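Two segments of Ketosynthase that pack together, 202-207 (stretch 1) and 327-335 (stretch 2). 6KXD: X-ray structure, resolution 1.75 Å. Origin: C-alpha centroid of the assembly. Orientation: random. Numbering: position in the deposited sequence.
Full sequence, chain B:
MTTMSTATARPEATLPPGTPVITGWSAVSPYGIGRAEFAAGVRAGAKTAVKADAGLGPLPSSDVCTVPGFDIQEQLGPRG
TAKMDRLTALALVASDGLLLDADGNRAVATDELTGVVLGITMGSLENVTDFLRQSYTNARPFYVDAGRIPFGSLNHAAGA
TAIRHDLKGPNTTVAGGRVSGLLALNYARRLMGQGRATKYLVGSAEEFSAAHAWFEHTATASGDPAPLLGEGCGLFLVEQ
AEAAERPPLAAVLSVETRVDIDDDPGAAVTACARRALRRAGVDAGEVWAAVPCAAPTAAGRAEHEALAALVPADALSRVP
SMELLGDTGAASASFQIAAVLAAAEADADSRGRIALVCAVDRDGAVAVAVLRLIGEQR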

# COMPACT_ATOMS: atom_id res chain seq x y z
N VAL B 202 2.67 -11.68 -7.63
CA VAL B 202 2.67 -10.24 -7.86
C VAL B 202 1.49 -10.00 -8.78
O VAL B 202 1.36 -10.66 -9.84
CB VAL B 202 3.91 -9.75 -8.62
CG1 VAL B 202 3.87 -8.23 -8.83
CG2 VAL B 202 5.18 -10.16 -7.94
N GLY B 203 0.72 -8.95 -8.49
CA GLY B 203 -0.27 -8.65 -9.49
C GLY B 203 -1.12 -7.51 -9.04
O GLY B 203 -0.70 -6.77 -8.14
N SER B 204 -2.27 -7.38 -9.68
CA SER B 204 -3.09 -6.26 -9.31
C SER B 204 -4.52 -6.61 -9.66
O SER B 204 -4.76 -7.54 -10.46
CB SER B 204 -2.52 -5.02 -9.97
OG SER B 204 -2.62 -5.09 -11.39
N ALA B 205 -5.50 -5.85 -9.10
CA ALA B 205 -6.88 -6.27 -9.21
C ALA B 205 -7.80 -5.08 -9.08
O ALA B 205 -7.52 -4.20 -8.29
CB ALA B 205 -7.21 -7.29 -8.16
N GLU B 206 -8.93 -5.15 -9.79
CA GLU B 206 -9.94 -4.14 -9.68
C GLU B 206 -11.29 -4.79 -9.84
O GLU B 206 -11.50 -5.55 -10.75
CB GLU B 206 -9.75 -3.14 -10.82
CG GLU B 206 -10.60 -1.88 -10.72
CD GLU B 206 -10.09 -0.79 -9.78
OE1 GLU B 206 -8.87 -0.52 -9.76
OE2 GLU B 206 -10.91 -0.26 -9.00
N GLU B 207 -12.20 -4.54 -8.90
CA GLU B 207 -13.52 -5.06 -9.03
C GLU B 207 -14.38 -4.04 -9.78
O GLU B 207 -14.16 -2.84 -9.71
CB GLU B 207 -14.15 -5.37 -7.68
CG GLU B 207 -14.52 -4.11 -6.92
CD GLU B 207 -15.12 -4.28 -5.54
OE1 GLU B 207 -15.15 -5.44 -5.04
OE2 GLU B 207 -15.48 -3.26 -4.95
N ASP B 327 -11.45 0.16 -19.20
CA ASP B 327 -10.52 0.69 -18.27
C ASP B 327 -10.54 -0.24 -17.07
O ASP B 327 -11.53 -0.24 -16.34
CB ASP B 327 -10.86 2.13 -17.85
CG ASP B 327 -9.86 2.75 -16.89
OD1 ASP B 327 -8.86 2.09 -16.55
OD2 ASP B 327 -10.07 3.90 -16.49
N THR B 328 -9.52 -1.11 -16.95
CA THR B 328 -9.53 -2.12 -15.88
C THR B 328 -8.84 -1.59 -14.63
O THR B 328 -8.61 -2.34 -13.66
CB THR B 328 -8.88 -3.42 -16.36
OG1 THR B 328 -7.52 -3.16 -16.75
CG2 THR B 328 -9.66 -4.02 -17.50
N GLY B 329 -8.55 -0.29 -14.56
CA GLY B 329 -8.14 0.26 -13.30
C GLY B 329 -6.84 -0.37 -12.84
O GLY B 329 -5.89 -0.48 -13.63
N ALA B 330 -6.79 -0.80 -11.58
CA ALA B 330 -5.58 -1.35 -11.01
C ALA B 330 -5.13 -2.61 -11.75
O ALA B 330 -3.96 -2.98 -11.64
CB ALA B 330 -5.73 -1.63 -9.53
N ALA B 331 -6.07 -3.32 -12.38
CA ALA B 331 -5.72 -4.54 -13.05
C ALA B 331 -4.87 -4.22 -14.29
O ALA B 331 -4.16 -5.08 -14.78
CB ALA B 331 -6.93 -5.35 -13.42
N SER B 332 -4.98 -2.98 -14.78
CA SER B 332 -4.41 -2.62 -16.07
C SER B 332 -3.02 -3.22 -16.30
O SER B 332 -2.88 -3.90 -17.28
CB SER B 332 -4.42 -1.13 -16.28
OG SER B 332 -3.99 -0.90 -17.59
N ALA B 333 -1.99 -2.87 -15.50
CA ALA B 333 -0.62 -3.21 -15.90
C ALA B 333 -0.43 -4.72 -15.86
O ALA B 333 0.35 -5.24 -16.60
CB ALA B 333 0.43 -2.51 -15.08
N SER B 334 -1.16 -5.40 -14.96
CA SER B 334 -1.05 -6.84 -14.90
C SER B 334 -1.66 -7.47 -16.16
O SER B 334 -1.11 -8.42 -16.71
CB SER B 334 -1.69 -7.35 -13.61
OG SER B 334 -0.99 -6.85 -12.51
N PHE B 335 -2.79 -6.95 -16.60
CA PHE B 335 -3.41 -7.41 -17.84
C PHE B 335 -2.47 -7.10 -19.00
O PHE B 335 -2.30 -7.94 -19.87
CB PHE B 335 -4.77 -6.80 -18.06
CG PHE B 335 -5.86 -7.34 -17.19
CD1 PHE B 335 -5.67 -8.48 -16.44
CD2 PHE B 335 -7.08 -6.72 -17.17
CE1 PHE B 335 -6.69 -8.98 -15.65
CE2 PHE B 335 -8.10 -7.22 -16.37
CZ PHE B 335 -7.90 -8.37 -15.66

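How does the loop that opens stretch 2 come to rest against the strand of stretch 1? Asp 327 makes no contact across, but its OD1 accepts a hydrogen bond from Gly 329 N at 3.1 Å. Thr 328 touches the strand through its backbone: its O lies 3.2 Å from Glu 206 CB, and the same oxygen accepts a hydrogen bond from Ala 331 N at 3.0 Å.

Why does glycine suit position 329? Its phi is positive, a region that favours glycine, and space is short as well. A CB there would point toward the strand and sit 2.6 Å from Glu 206 OE1, a clash; without one, Gly 329 CA lies 3.7 Å from that oxygen.

What ties Ala 330 to two residues of the strand? Its amide N donates to Glu 206 OE1 at 2.8 Å, and the nearly straight angle of 169° points the N-H directly at the carboxylate oxygen. Its carbonyl O accepts a hydrogen bond from Ser 204 OG at 2.5 Å. Both strand side chains start toward stretch 2, as expected for alternate residues of a strand, while Ala 205 between them points its CB away. That leaves backbone close to backbone: Ala 205 CA and Ala 331 CA are 4.4 Å apart.

How does the helix complete the contact? Ser 332 turns away and Ala 333 sideways, so the next substantial contact comes from Ser 334, whose CB points toward the strand. Ser 334 OG donates to Ser 204 OG at 2.6 Å, making the strand serine both acceptor and donor in a short relay that ends at Ala 330 O. Gly 203, lacking a side chain, meets the same helix serine through its backbone, with Gly 203 C 3.5 Å from Ser 334 OG.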